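Side-chain contacts in adhesin LabA (Helicobacter pylori, PDB 6GMM), which is a LacdiNAc-specific lectin-like adhesin that probably helps the bacterium attach to glycans of the gastric mucosa: residues 184-188 / 189-193; 243-246 / 247-251; 10-13 / 14-18; 20-23 / 24-28. All coordinates share one frame; numbering follows the deposited sequence.

Contact 1 (184-188 / 189-193)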
ATOM      1  N   THR A 184     -11.585 -18.364  13.275  1.00 30.61           N
ATOM      2  CA  THR A 184     -11.275 -17.597  12.059  1.00 29.01           C
ATOM      3  C   THR A 184      -9.810 -17.811  11.636  1.00 31.73           C
ATOM      4  O   THR A 184      -9.156 -18.721  12.163  1.00 31.86           O
ATOM      5  CB  THR A 184     -11.676 -16.103  12.227  1.00 35.82           C
ATOM      6  OG1 THR A 184     -11.576 -15.466  10.949  1.00 32.56           O
ATOM      7  CG2 THR A 184     -10.819 -15.360  13.260  1.00 31.70           C
ATOM      8  N   LYS A 185      -9.310 -17.022  10.647  1.00 27.31           N
ATOM      9  CA  LYS A 185      -7.927 -17.126  10.172  1.00 26.33           C
ATOM     10  C   LYS A 185      -7.101 -15.926  10.652  1.00 29.26           C
ATOM     11  O   LYS A 185      -7.610 -14.794  10.728  1.00 27.33           O
ATOM     12  CB  LYS A 185      -7.839 -17.257   8.624  1.00 28.80           C
ATOM     13  CG  LYS A 185      -8.598 -18.423   7.969  1.00 41.54           C
ATOM     14  CD  LYS A 185      -7.984 -19.789   8.248  1.00 53.51           C
ATOM     15  CE  LYS A 185      -8.790 -20.905   7.633  1.00 68.68           C
ATOM     16  NZ  LYS A 185      -8.418 -22.229   8.208  1.00 81.58           N
ATOM     17  N   ASN A 186      -5.828 -16.186  10.995  1.00 26.53           N
ATOM     18  CA  ASN A 186      -4.867 -15.157  11.365  1.00 25.61           C
ATOM     19  C   ASN A 186      -4.235 -14.822  10.033  1.00 30.47           C
ATOM     20  O   ASN A 186      -3.206 -15.404   9.645  1.00 31.25           O
ATOM     21  CB  ASN A 186      -3.794 -15.652  12.350  1.00 26.05           C
ATOM     22  CG  ASN A 186      -2.922 -14.522  12.874  1.00 43.43           C
ATOM     23  OD1 ASN A 186      -2.946 -13.402  12.352  1.00 36.12           O
ATOM     24  ND2 ASN A 186      -2.154 -14.768  13.946  1.00 31.78           N
ATOM     25  N   ASN A 187      -4.920 -13.964   9.273  1.00 24.82           N
ATOM     26  CA  ASN A 187      -4.452 -13.559   7.956  1.00 23.31           C
ATOM     27  C   ASN A 187      -4.844 -12.122   7.761  1.00 27.70           C
ATOM     28  O   ASN A 187      -5.779 -11.661   8.423  1.00 27.83           O
ATOM     29  CB  ASN A 187      -4.948 -14.507   6.860  1.00 19.78           C
ATOM     30  CG  ASN A 187      -6.352 -14.300   6.332  1.00 36.70           C
ATOM     31  OD1 ASN A 187      -6.882 -13.186   6.244  1.00 35.50           O
ATOM     32  ND2 ASN A 187      -6.939 -15.372   5.833  1.00 26.14           N
ATOM     33  N   ALA A 188      -4.112 -11.405   6.910  1.00 23.46           N
ATOM     34  CA  ALA A 188      -4.289  -9.977   6.663  1.00 22.97           C
ATOM     35  C   ALA A 188      -5.656  -9.574   6.125  1.00 29.48           C
ATOM     36  O   ALA A 188      -6.079  -8.455   6.394  1.00 29.56           O
ATOM     37  CB  ALA A 188      -3.196  -9.475   5.750  1.00 23.56           C
ATOM     38  N   GLN A 189      -6.350 -10.453   5.380  1.00 27.35           N
ATOM     39  CA  GLN A 189      -7.676 -10.131   4.838  1.00 27.72           C
ATOM     40  C   GLN A 189      -8.680  -9.978   5.978  1.00 31.55           C
ATOM     41  O   GLN A 189      -9.410  -8.978   6.046  1.00 32.12           O
ATOM     42  CB  GLN A 189      -8.144 -11.233   3.883  1.00 30.20           C
ATOM     43  CG  GLN A 189      -8.865 -10.722   2.660  1.00 48.98           C
ATOM     44  CD  GLN A 189      -9.268 -11.855   1.751  1.00 73.54           C
ATOM     45  OE1 GLN A 189      -8.541 -12.837   1.555  1.00 71.59           O
ATOM     46  NE2 GLN A 189     -10.438 -11.730   1.163  1.00 69.15           N
ATOM     47  N   VAL A 190      -8.696 -10.973   6.882  1.00 26.01           N
ATOM     48  CA  VAL A 190      -9.560 -11.026   8.080  1.00 24.01           C
ATOM     49  C   VAL A 190      -9.259  -9.828   8.990  1.00 24.65           C
ATOM     50  O   VAL A 190     -10.179  -9.103   9.365  1.00 24.06           O
ATOM     51  CB  VAL A 190      -9.372 -12.381   8.813  1.00 27.73           C
ATOM     52  CG1 VAL A 190     -10.066 -12.404  10.171  1.00 26.99           C
ATOM     53  CG2 VAL A 190      -9.854 -13.536   7.943  1.00 28.71           C
ATOM     54  N   LEU A 191      -7.977  -9.624   9.337  1.00 19.45           N
ATOM     55  CA  LEU A 191      -7.534  -8.544  10.225  1.00 18.74           C
ATOM     56  C   LEU A 191      -7.872  -7.161   9.710  1.00 19.88           C
ATOM     57  O   LEU A 191      -8.377  -6.346  10.480  1.00 19.84           O
ATOM     58  CB  LEU A 191      -6.047  -8.673  10.557  1.00 19.14           C
ATOM     59  CG  LEU A 191      -5.694  -9.996  11.238  1.00 23.63           C
ATOM     60  CD1 LEU A 191      -4.223 -10.130  11.442  1.00 24.16           C
ATOM     61  CD2 LEU A 191      -6.488 -10.186  12.530  1.00 27.36           C
ATOM     62  N   LEU A 192      -7.675  -6.906   8.415  1.00 16.93           N
ATOM     63  CA  LEU A 192      -8.040  -5.615   7.830  1.00 16.72           C
ATOM     64  C   LEU A 192      -9.548  -5.372   7.869  1.00 22.20           C
ATOM     65  O   LEU A 192      -9.974  -4.221   7.999  1.00 23.06           O
ATOM     66  CB  LEU A 192      -7.485  -5.464   6.407  1.00 16.65           C
ATOM     67  CG  LEU A 192      -5.986  -5.186   6.356  1.00 20.18           C
ATOM     68  CD1 LEU A 192      -5.473  -5.406   4.994  1.00 21.49           C
ATOM     69  CD2 LEU A 192      -5.642  -3.750   6.846  1.00 20.45           C
ATOM     70  N   GLU A 193     -10.350  -6.455   7.801  1.00 19.43           N
ATOM     71  CA  GLU A 193     -11.799  -6.363   7.911  1.00 19.91           C
ATOM     72  C   GLU A 193     -12.159  -5.959   9.357  1.00 21.28           C
ATOM     73  O   GLU A 193     -13.011  -5.074   9.564  1.00 18.70           O
ATOM     74  CB  GLU A 193     -12.478  -7.686   7.500  1.00 22.14           C
ATOM     75  CG  GLU A 193     -13.984  -7.733   7.777  1.00 41.00           C
ATOM     76  CD  GLU A 193     -14.830  -6.626   7.163  1.00 82.47           C
ATOM     77  OE1 GLU A 193     -14.620  -6.303   5.969  1.00 87.56           O
ATOM     78  OE2 GLU A 193     -15.712  -6.090   7.872  1.00 81.41           O
TER
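Val190, in the first turn of helix 188-205, turns its isopropyl group back against the chain that leads into the helix. Its CB lies 3.5 Å from Lys185 O. From there the side chain forks. CG1, anti to the backbone N (chi1 171°), carries on past Lys185 O and meets Thr184 OG1 at 3.5 Å, so that valine and threonine face each other tip to tip. CG2 takes the other direction, beside the backbone N, and rests 3.4 Å from Asn187 OD1, where the two side chains cross at about a right angle. That same OD1 accepts a nearly straight hydrogen bond from Val190 N (2.9 Å, N-H...O 174°). A chi1 of 82° places the amide of Asn187 between its own N and carbonyl carbon, folded toward the start of the helix, where OD1 meets Val190 N, and ND2 donates a hydrogen bond to Thr158 O. On the buried side, Leu191 CD1 approaches Asn186 OD1 to 3.6 Å. This oxygen is buried and has no polar partner in the model, although ND2 of the same amide donates to Ala144 O. Backbone bonds from Leu191 N to Asn187 O and from Leu192 N to Ala188 O start the helical ladder. Together these features make an asparagine N-cap at a strand-to-helix junction.

Contact 2 (243-246 / 247-251)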
ATOM      1  N   SER A 243     -10.722   9.471   8.785  1.00 24.40           N
ATOM      2  CA  SER A 243     -10.529   9.483   7.342  1.00 24.38           C
ATOM      3  C   SER A 243      -9.179   8.861   6.939  1.00 25.60           C
ATOM      4  O   SER A 243      -9.162   7.942   6.106  1.00 22.19           O
ATOM      5  CB  SER A 243     -10.704  10.885   6.765  1.00 29.71           C
ATOM      6  OG  SER A 243     -10.627  10.854   5.347  1.00 41.56           O
ATOM      7  N   ALA A 244      -8.076   9.307   7.600  1.00 21.14           N
ATOM      8  CA  ALA A 244      -6.721   8.811   7.339  1.00 19.88           C
ATOM      9  C   ALA A 244      -6.646   7.317   7.571  1.00 22.36           C
ATOM     10  O   ALA A 244      -6.018   6.617   6.795  1.00 22.75           O
ATOM     11  CB  ALA A 244      -5.728   9.514   8.242  1.00 20.65           C
ATOM     12  N   ILE A 245      -7.314   6.823   8.606  1.00 18.13           N
ATOM     13  CA  ILE A 245      -7.234   5.405   8.934  1.00 17.66           C
ATOM     14  C   ILE A 245      -8.023   4.563   7.943  1.00 19.62           C
ATOM     15  O   ILE A 245      -7.554   3.489   7.561  1.00 17.47           O
ATOM     16  CB  ILE A 245      -7.607   5.128  10.418  1.00 19.35           C
ATOM     17  CG1 ILE A 245      -6.627   5.883  11.377  1.00 19.47           C
ATOM     18  CG2 ILE A 245      -7.590   3.613  10.676  1.00 18.68           C
ATOM     19  CD1 ILE A 245      -7.002   5.819  12.932  1.00 18.34           C
ATOM     20  N   GLN A 246      -9.201   5.048   7.518  1.00 19.12           N
ATOM     21  CA  GLN A 246     -10.041   4.357   6.526  1.00 19.71           C
ATOM     22  C   GLN A 246      -9.298   4.135   5.235  1.00 24.56           C
ATOM     23  O   GLN A 246      -9.338   3.022   4.700  1.00 26.90           O
ATOM     24  CB  GLN A 246     -11.343   5.128   6.257  1.00 21.45           C
ATOM     25  CG  GLN A 246     -12.313   5.078   7.459  1.00 20.93           C
ATOM     26  CD  GLN A 246     -13.131   3.806   7.545  1.00 41.44           C
ATOM     27  OE1 GLN A 246     -14.371   3.868   7.553  1.00 32.01           O
ATOM     28  NE2 GLN A 246     -12.468   2.626   7.714  1.00 29.49           N
ATOM     29  N   ASP A 247      -8.567   5.167   4.759  1.00 19.85           N
ATOM     30  CA  ASP A 247      -7.776   5.102   3.522  1.00 18.84           C
ATOM     31  C   ASP A 247      -6.566   4.155   3.720  1.00 24.26           C
ATOM     32  O   ASP A 247      -6.202   3.418   2.803  1.00 24.10           O
ATOM     33  CB  ASP A 247      -7.303   6.508   3.174  1.00 21.01           C
ATOM     34  CG  ASP A 247      -8.384   7.457   2.678  1.00 32.54           C
ATOM     35  OD1 ASP A 247      -9.359   6.977   2.032  1.00 31.25           O
ATOM     36  OD2 ASP A 247      -8.194   8.688   2.808  1.00 39.10           O
ATOM     37  N   MET A 248      -5.963   4.156   4.936  1.00 21.22           N
ATOM     38  CA  MET A 248      -4.847   3.273   5.289  1.00 20.62           C
ATOM     39  C   MET A 248      -5.301   1.808   5.125  1.00 24.61           C
ATOM     40  O   MET A 248      -4.613   1.011   4.504  1.00 23.54           O
ATOM     41  CB  MET A 248      -4.432   3.513   6.740  1.00 22.34           C
ATOM     42  CG  MET A 248      -3.460   4.647   6.917  1.00 27.07           C
ATOM     43  SD  MET A 248      -3.089   4.926   8.660  1.00 32.13           S
ATOM     44  CE  MET A 248      -2.008   3.598   8.947  1.00 29.71           C
ATOM     45  N   ILE A 249      -6.494   1.488   5.632  1.00 21.67           N
ATOM     46  CA  ILE A 249      -7.102   0.156   5.543  1.00 20.67           C
ATOM     47  C   ILE A 249      -7.374  -0.201   4.058  1.00 24.49           C
ATOM     48  O   ILE A 249      -7.069  -1.322   3.626  1.00 21.78           O
ATOM     49  CB  ILE A 249      -8.407   0.159   6.399  1.00 22.79           C
ATOM     50  CG1 ILE A 249      -8.076   0.159   7.908  1.00 21.70           C
ATOM     51  CG2 ILE A 249      -9.366  -0.997   6.013  1.00 22.75           C
ATOM     52  CD1 ILE A 249      -9.267   0.650   8.865  1.00 19.51           C
ATOM     53  N   LYS A 250      -7.959   0.765   3.300  1.00 22.29           N
ATOM     54  CA  LYS A 250      -8.327   0.580   1.908  1.00 23.04           C
ATOM     55  C   LYS A 250      -7.087   0.273   1.048  1.00 24.98           C
ATOM     56  O   LYS A 250      -7.065  -0.734   0.334  1.00 24.43           O
ATOM     57  CB  LYS A 250      -9.173   1.771   1.405  1.00 28.06           C
ATOM     58  CG  LYS A 250      -9.185   1.936  -0.116  1.00 53.94           C
ATOM     59  CD  LYS A 250     -10.189   2.992  -0.586  1.00 74.80           C
ATOM     60  CE  LYS A 250     -10.183   3.167  -2.094  1.00 91.99           C
ATOM     61  NZ  LYS A 250     -11.431   3.814  -2.592  1.00102.14           N
ATOM     62  N   ASN A 251      -6.031   1.078   1.205  1.00 20.49           N
ATOM     63  CA  ASN A 251      -4.761   0.905   0.501  1.00 19.46           C
ATOM     64  C   ASN A 251      -4.031  -0.392   0.901  1.00 23.88           C
ATOM     65  O   ASN A 251      -3.660  -1.154   0.023  1.00 24.43           O
ATOM     66  CB  ASN A 251      -3.881   2.146   0.660  1.00 20.49           C
ATOM     67  CG  ASN A 251      -4.301   3.305  -0.229  1.00 37.27           C
ATOM     68  OD1 ASN A 251      -4.432   3.171  -1.441  1.00 34.97           O
ATOM     69  ND2 ASN A 251      -4.502   4.486   0.342  1.00 21.59           N
TER
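From Ser243 to Asn251 the backbone forms regular alpha-helix, part of the long helix 239-264, which packs in a helical bundle against helices 57-76, 188-205 and 287-311. Four successive i to i+4 bonds join the two segments, from Asp247 N to Ser243 O (3.1 Å) through to Lys250 N to Gln246 O (3.0 Å). The side chains divide between the core and a more polar flank. On the core side Ile245 CG2 and Ile249 CD1 meet at 3.9 Å across one turn, their branches at an angle, and both residues pack on Ile199 of helix 188-205. Met248 leaves along the helix wall: its CG passes 3.2 Å from Ala244 O, and beyond the sulfur the bend at chi3 (76°) sets the methyl CE; the side chain packs on helix 57-76 and Phe311. On the flank, Ser243 OG and Asp247 OD2 stand 4.1 Å apart without bonding each other. Both reach Arg313, the aspartate through a salt bridge and the serine through a weak hydrogen bond, which probably steadies the carboxylate's charge. Gln246 bends at chi2 (-81°) to run beside Ile249, pointing the same way, and brings its NE2 to 3.9 Å from Ile249 CD1.

Contact 3 (10-13 / 14-18)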
ATOM      1  N   GLU A  10       9.085  19.739 -29.693  1.00 42.08           N
ATOM      2  CA  GLU A  10       8.558  18.955 -28.573  1.00 40.93           C
ATOM      3  C   GLU A  10       7.937  17.644 -29.098  1.00 42.96           C
ATOM      4  O   GLU A  10       8.096  16.596 -28.469  1.00 40.71           O
ATOM      5  CB  GLU A  10       7.571  19.787 -27.722  1.00 43.17           C
ATOM      6  CG  GLU A  10       7.231  19.205 -26.348  1.00 55.28           C
ATOM      7  CD  GLU A  10       8.368  18.931 -25.369  1.00 80.85           C
ATOM      8  OE1 GLU A  10       9.184  19.851 -25.128  1.00 81.39           O
ATOM      9  OE2 GLU A  10       8.410  17.811 -24.805  1.00 63.41           O
ATOM     10  N   ARG A  11       7.320  17.707 -30.293  1.00 39.65           N
ATOM     11  CA  ARG A  11       6.700  16.584 -31.006  1.00 38.91           C
ATOM     12  C   ARG A  11       7.774  15.572 -31.409  1.00 39.85           C
ATOM     13  O   ARG A  11       7.595  14.376 -31.195  1.00 37.99           O
ATOM     14  CB  ARG A  11       6.007  17.106 -32.276  1.00 42.09           C
ATOM     15  CG  ARG A  11       4.715  16.392 -32.651  1.00 54.12           C
ATOM     16  CD  ARG A  11       3.608  17.387 -32.991  1.00 66.60           C
ATOM     17  NE  ARG A  11       3.988  18.316 -34.062  1.00 77.78           N
ATOM     18  CZ  ARG A  11       3.503  19.548 -34.198  1.00 93.96           C
ATOM     19  NH1 ARG A  11       2.612  20.019 -33.329  1.00 80.32           N
ATOM     20  NH2 ARG A  11       3.908  20.321 -35.198  1.00 80.00           N
ATOM     21  N   LEU A  12       8.890  16.062 -32.003  1.00 35.37           N
ATOM     22  CA  LEU A  12       9.997  15.218 -32.423  1.00 33.73           C
ATOM     23  C   LEU A  12      10.680  14.609 -31.216  1.00 37.55           C
ATOM     24  O   LEU A  12      10.909  13.398 -31.209  1.00 34.89           O
ATOM     25  CB  LEU A  12      10.988  15.998 -33.302  1.00 34.52           C
ATOM     26  CG  LEU A  12      12.254  15.269 -33.769  1.00 37.94           C
ATOM     27  CD1 LEU A  12      11.941  14.147 -34.749  1.00 36.88           C
ATOM     28  CD2 LEU A  12      13.231  16.249 -34.396  1.00 39.57           C
ATOM     29  N   ASN A  13      10.934  15.431 -30.167  1.00 36.62           N
ATOM     30  CA  ASN A  13      11.579  14.982 -28.932  1.00 36.02           C
ATOM     31  C   ASN A  13      10.845  13.829 -28.272  1.00 39.00           C
ATOM     32  O   ASN A  13      11.492  12.860 -27.868  1.00 37.95           O
ATOM     33  CB  ASN A  13      11.815  16.129 -27.945  1.00 38.04           C
ATOM     34  CG  ASN A  13      12.583  15.712 -26.706  1.00 56.01           C
ATOM     35  OD1 ASN A  13      13.586  14.984 -26.761  1.00 49.80           O
ATOM     36  ND2 ASN A  13      12.110  16.147 -25.556  1.00 48.84           N
ATOM     37  N   ASN A  14       9.510  13.897 -28.212  1.00 35.72           N
ATOM     38  CA  ASN A  14       8.742  12.821 -27.593  1.00 35.27           C
ATOM     39  C   ASN A  14       8.769  11.544 -28.435  1.00 36.95           C
ATOM     40  O   ASN A  14       8.815  10.452 -27.864  1.00 34.91           O
ATOM     41  CB  ASN A  14       7.318  13.264 -27.213  1.00 37.58           C
ATOM     42  CG  ASN A  14       7.286  14.335 -26.142  1.00 50.13           C
ATOM     43  OD1 ASN A  14       8.015  14.295 -25.125  1.00 37.82           O
ATOM     44  ND2 ASN A  14       6.411  15.306 -26.337  1.00 44.74           N
ATOM     45  N   LEU A  15       8.858  11.680 -29.766  1.00 33.55           N
ATOM     46  CA  LEU A  15       8.992  10.542 -30.676  1.00 32.80           C
ATOM     47  C   LEU A  15      10.373   9.885 -30.455  1.00 34.27           C
ATOM     48  O   LEU A  15      10.489   8.664 -30.508  1.00 33.54           O
ATOM     49  CB  LEU A  15       8.865  10.996 -32.145  1.00 33.87           C
ATOM     50  CG  LEU A  15       7.457  11.295 -32.689  1.00 39.47           C
ATOM     51  CD1 LEU A  15       7.548  12.102 -33.988  1.00 41.00           C
ATOM     52  CD2 LEU A  15       6.687  10.011 -32.964  1.00 41.11           C
ATOM     53  N   LEU A  16      11.408  10.708 -30.206  1.00 28.32           N
ATOM     54  CA  LEU A  16      12.772  10.237 -29.971  1.00 26.52           C
ATOM     55  C   LEU A  16      12.859   9.432 -28.677  1.00 29.72           C
ATOM     56  O   LEU A  16      13.432   8.344 -28.675  1.00 29.22           O
ATOM     57  CB  LEU A  16      13.763  11.399 -29.972  1.00 26.25           C
ATOM     58  CG  LEU A  16      14.091  11.996 -31.355  1.00 28.67           C
ATOM     59  CD1 LEU A  16      15.014  13.195 -31.221  1.00 29.44           C
ATOM     60  CD2 LEU A  16      14.697  10.957 -32.286  1.00 26.39           C
ATOM     61  N   THR A  17      12.231   9.949 -27.608  1.00 25.55           N
ATOM     62  CA  THR A  17      12.117   9.321 -26.284  1.00 24.66           C
ATOM     63  C   THR A  17      11.403   7.973 -26.422  1.00 27.10           C
ATOM     64  O   THR A  17      11.947   6.941 -26.012  1.00 26.41           O
ATOM     65  CB  THR A  17      11.425  10.309 -25.355  1.00 31.38           C
ATOM     66  OG1 THR A  17      12.330  11.391 -25.154  1.00 34.01           O
ATOM     67  CG2 THR A  17      11.028   9.696 -23.977  1.00 32.03           C
ATOM     68  N   ASN A  18      10.246   7.973 -27.092  1.00 25.29           N
ATOM     69  CA  ASN A  18       9.464   6.752 -27.316  1.00 26.08           C
ATOM     70  C   ASN A  18      10.238   5.732 -28.133  1.00 28.61           C
ATOM     71  O   ASN A  18      10.225   4.550 -27.805  1.00 26.55           O
ATOM     72  CB  ASN A  18       8.106   7.073 -27.961  1.00 32.71           C
ATOM     73  CG  ASN A  18       7.091   7.687 -27.011  1.00 61.67           C
ATOM     74  OD1 ASN A  18       7.309   7.810 -25.802  1.00 55.33           O
ATOM     75  ND2 ASN A  18       5.953   8.103 -27.545  1.00 59.39           N
TER
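Asn13 and Thr17 share the one carbonyl in this segment pair that is gripped twice by the same residue. Thr17 N donates to Asn13 O at 3.0 Å, and Thr17 OG1 adds a second bond to it at 3.2 Å, from above the carbonyl plane. OG1 gets there because it lies beside its own backbone N (chi1 -68°), which folds the hydroxyl back over the preceding turn and leaves CG2 on the other side. The remaining backbone bonds follow the same i to i+4 spacing: those of Asn14 N to Glu10 O and Leu16 N to Leu12 O are sound, while that of Leu15 N to Arg11 O is weak. All belong to the N-terminal helix 4-28, whose buried side packs between helices 388-408 and 439-452, so that the two ends of the chain run together here. The apolar contact lies on this buried side. Leu12 CG and Leu16 CD1 approach to 4.3 Å; Leu12 rests on Ile402 and Ile406, Leu16 on His442 and Val445. Among the polar side chains, Glu10 and Asn14 are merely neighbours. OE2 lies 3.6 Å from both ND2 and OD1 of Asn14, with the carboxylate and amide planes 54° apart, and the other carboxylate oxygen, OE1, bonds to Ser449 OG. Asn14 ND2 also comes to 3.0 Å from Glu10 O, but at an angle too poor for a hydrogen bond.

Contact 4 (20-23 / 24-28)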
ATOM      1  N   SER A  20      13.708   5.573 -28.534  1.00 23.98           N
ATOM      2  CA  SER A  20      14.876   5.183 -27.743  1.00 24.78           C
ATOM      3  C   SER A  20      14.571   4.079 -26.733  1.00 30.76           C
ATOM      4  O   SER A  20      15.338   3.108 -26.646  1.00 29.73           O
ATOM      5  CB  SER A  20      15.451   6.396 -27.023  1.00 28.80           C
ATOM      6  OG  SER A  20      16.546   6.008 -26.214  1.00 44.45           O
ATOM      7  N   VAL A  21      13.446   4.247 -25.976  1.00 27.28           N
ATOM      8  CA  VAL A  21      12.941   3.358 -24.944  1.00 27.55           C
ATOM      9  C   VAL A  21      12.458   2.025 -25.547  1.00 34.20           C
ATOM     10  O   VAL A  21      12.825   0.954 -25.042  1.00 34.51           O
ATOM     11  CB  VAL A  21      11.845   4.090 -24.112  1.00 31.20           C
ATOM     12  CG1 VAL A  21      10.908   3.126 -23.381  1.00 29.85           C
ATOM     13  CG2 VAL A  21      12.468   5.094 -23.145  1.00 31.16           C
ATOM     14  N   LEU A  22      11.661   2.093 -26.638  1.00 29.76           N
ATOM     15  CA  LEU A  22      11.156   0.904 -27.308  1.00 29.23           C
ATOM     16  C   LEU A  22      12.331   0.130 -27.934  1.00 33.97           C
ATOM     17  O   LEU A  22      12.338  -1.104 -27.945  1.00 34.19           O
ATOM     18  CB  LEU A  22      10.110   1.318 -28.350  1.00 29.77           C
ATOM     19  CG  LEU A  22       9.358   0.241 -29.118  1.00 35.62           C
ATOM     20  CD1 LEU A  22       8.769  -0.793 -28.195  1.00 35.58           C
ATOM     21  CD2 LEU A  22       8.260   0.858 -29.940  1.00 39.05           C
ATOM     22  N   ASN A  23      13.362   0.855 -28.357  1.00 29.46           N
ATOM     23  CA  ASN A  23      14.533   0.226 -28.926  1.00 29.70           C
ATOM     24  C   ASN A  23      15.302  -0.564 -27.872  1.00 32.19           C
ATOM     25  O   ASN A  23      15.539  -1.754 -28.080  1.00 32.43           O
ATOM     26  CB  ASN A  23      15.431   1.232 -29.628  1.00 30.52           C
ATOM     27  CG  ASN A  23      16.458   0.545 -30.483  1.00 39.87           C
ATOM     28  OD1 ASN A  23      16.163  -0.420 -31.198  1.00 31.09           O
ATOM     29  ND2 ASN A  23      17.697   0.966 -30.349  1.00 27.96           N
ATOM     30  N   ALA A  24      15.627   0.067 -26.719  1.00 26.04           N
ATOM     31  CA  ALA A  24      16.357  -0.596 -25.639  1.00 25.17           C
ATOM     32  C   ALA A  24      15.617  -1.843 -25.162  1.00 28.39           C
ATOM     33  O   ALA A  24      16.258  -2.839 -24.843  1.00 28.52           O
ATOM     34  CB  ALA A  24      16.592   0.366 -24.481  1.00 25.30           C
ATOM     35  N   LEU A  25      14.268  -1.804 -25.175  1.00 25.22           N
ATOM     36  CA  LEU A  25      13.432  -2.936 -24.780  1.00 24.99           C
ATOM     37  C   LEU A  25      13.461  -4.078 -25.782  1.00 29.33           C
ATOM     38  O   LEU A  25      13.526  -5.234 -25.366  1.00 28.87           O
ATOM     39  CB  LEU A  25      11.981  -2.514 -24.467  1.00 24.70           C
ATOM     40  CG  LEU A  25      11.772  -1.734 -23.177  1.00 28.04           C
ATOM     41  CD1 LEU A  25      10.397  -1.091 -23.137  1.00 27.52           C
ATOM     42  CD2 LEU A  25      12.049  -2.587 -21.961  1.00 29.94           C
ATOM     43  N   ILE A  26      13.454  -3.758 -27.095  1.00 26.72           N
ATOM     44  CA  ILE A  26      13.466  -4.748 -28.170  1.00 26.24           C
ATOM     45  C   ILE A  26      14.798  -5.488 -28.185  1.00 28.80           C
ATOM     46  O   ILE A  26      14.821  -6.712 -28.369  1.00 27.20           O
ATOM     47  CB  ILE A  26      13.075  -4.127 -29.530  1.00 28.94           C
ATOM     48  CG1 ILE A  26      11.602  -3.659 -29.544  1.00 28.44           C
ATOM     49  CG2 ILE A  26      13.339  -5.100 -30.699  1.00 31.95           C
ATOM     50  CD1 ILE A  26      10.512  -4.779 -29.828  1.00 37.30           C
ATOM     51  N   ARG A  27      15.889  -4.743 -27.910  1.00 26.06           N
ATOM     52  CA  ARG A  27      17.242  -5.268 -27.801  1.00 26.92           C
ATOM     53  C   ARG A  27      17.266  -6.205 -26.594  1.00 31.98           C
ATOM     54  O   ARG A  27      17.625  -7.372 -26.753  1.00 33.42           O
ATOM     55  CB  ARG A  27      18.276  -4.122 -27.684  1.00 29.92           C
ATOM     56  CG  ARG A  27      18.756  -3.578 -29.051  1.00 43.99           C
ATOM     57  CD  ARG A  27      19.028  -2.072 -29.048  1.00 60.62           C
ATOM     58  NE  ARG A  27      20.460  -1.755 -29.033  1.00 76.87           N
ATOM     59  CZ  ARG A  27      21.068  -0.901 -29.861  1.00 94.46           C
ATOM     60  NH1 ARG A  27      22.374  -0.688 -29.762  1.00 82.54           N
ATOM     61  NH2 ARG A  27      20.375  -0.258 -30.794  1.00 78.91           N
ATOM     62  N   GLN A  28      16.761  -5.728 -25.421  1.00 26.90           N
ATOM     63  CA  GLN A  28      16.682  -6.504 -24.182  1.00 26.33           C
ATOM     64  C   GLN A  28      15.880  -7.810 -24.369  1.00 30.18           C
ATOM     65  O   GLN A  28      16.310  -8.855 -23.877  1.00 32.50           O
ATOM     66  CB  GLN A  28      16.057  -5.660 -23.080  1.00 26.93           C
ATOM     67  CG  GLN A  28      16.940  -5.460 -21.860  1.00 44.98           C
ATOM     68  CD  GLN A  28      16.205  -4.729 -20.749  1.00 63.46           C
ATOM     69  OE1 GLN A  28      15.412  -3.798 -20.977  1.00 51.13           O
ATOM     70  NE2 GLN A  28      16.467  -5.124 -19.508  1.00 58.33           N
TER
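The amide of Asn23 and the guanidinium of Arg27 stand almost perpendicular, their planes 89° apart, so the two flat groups do not stack. Over one face of the amide, off its centre, lies the aliphatic CD of Arg27, 3.6 Å from ND2 and 3.9 Å from OD1. Beyond CD the arginine chain, bent at chi2 and chi3, swings round so that NH2 ends near the amide plane, 3.0 Å from Asn23 ND2, which lies oblique to the guanidinium. Two donors at that distance cannot bond each other, and this detail of the model is doubtful; ND2 has a weak hydrogen bond to Tyr435 O instead. Asn23 CG is anti to its own N (chi1 -167°), which sets the amide alongside the next turn, where Arg27 CD passes. Backbone bonds carry the link itself: Arg27 N to Asn23 O is 3.0 Å, and Ala24, Leu25 and Ile26 likewise donate to the carbonyls four residues back, as befits the last turns of alpha-helix 4-28. Round the helix, apolar pairs repeat the same spacing, Val21 CG1 with Leu25 CD1 at 4.3 Å and Leu22 CD1 with Ile26 CG1 at 4.2 Å. Leu22 and Ile26 are buried against helix 388-408, and Leu25 leans on helix 369-386. Cohesion here thus comes from main-chain bonding and hydrocarbon packing, whereas the exposed arginine meets the Asn23 amide through CD, with no hydrogen bond between the two side chains.

Going from the N terminus, the chain passes contact 3, contact 4, contact 1 and contact 2 in series; none encloses or crosses another. Contacts 3 and 4 follow each other on helix 4-28, with centres about 15 Å apart, and there the N-terminal helix joins helices near the C terminus: 388-408 in both contacts, 439-452 at contact 3 and 369-386 at contact 4. Each of contacts 2, 3 and 4 spans only successive helical turns, while contact 1 closes the short corner from strand 181-185 into helix 188-205. Contacts 1 and 2 belong to the distant bundle; contact 2 lies about 27 Å from contacts 3 and 4 between nearest atoms. They touch where Leu192 O meets Ile249 CG2 at 3.8 Å, and both pack on helix 57-76.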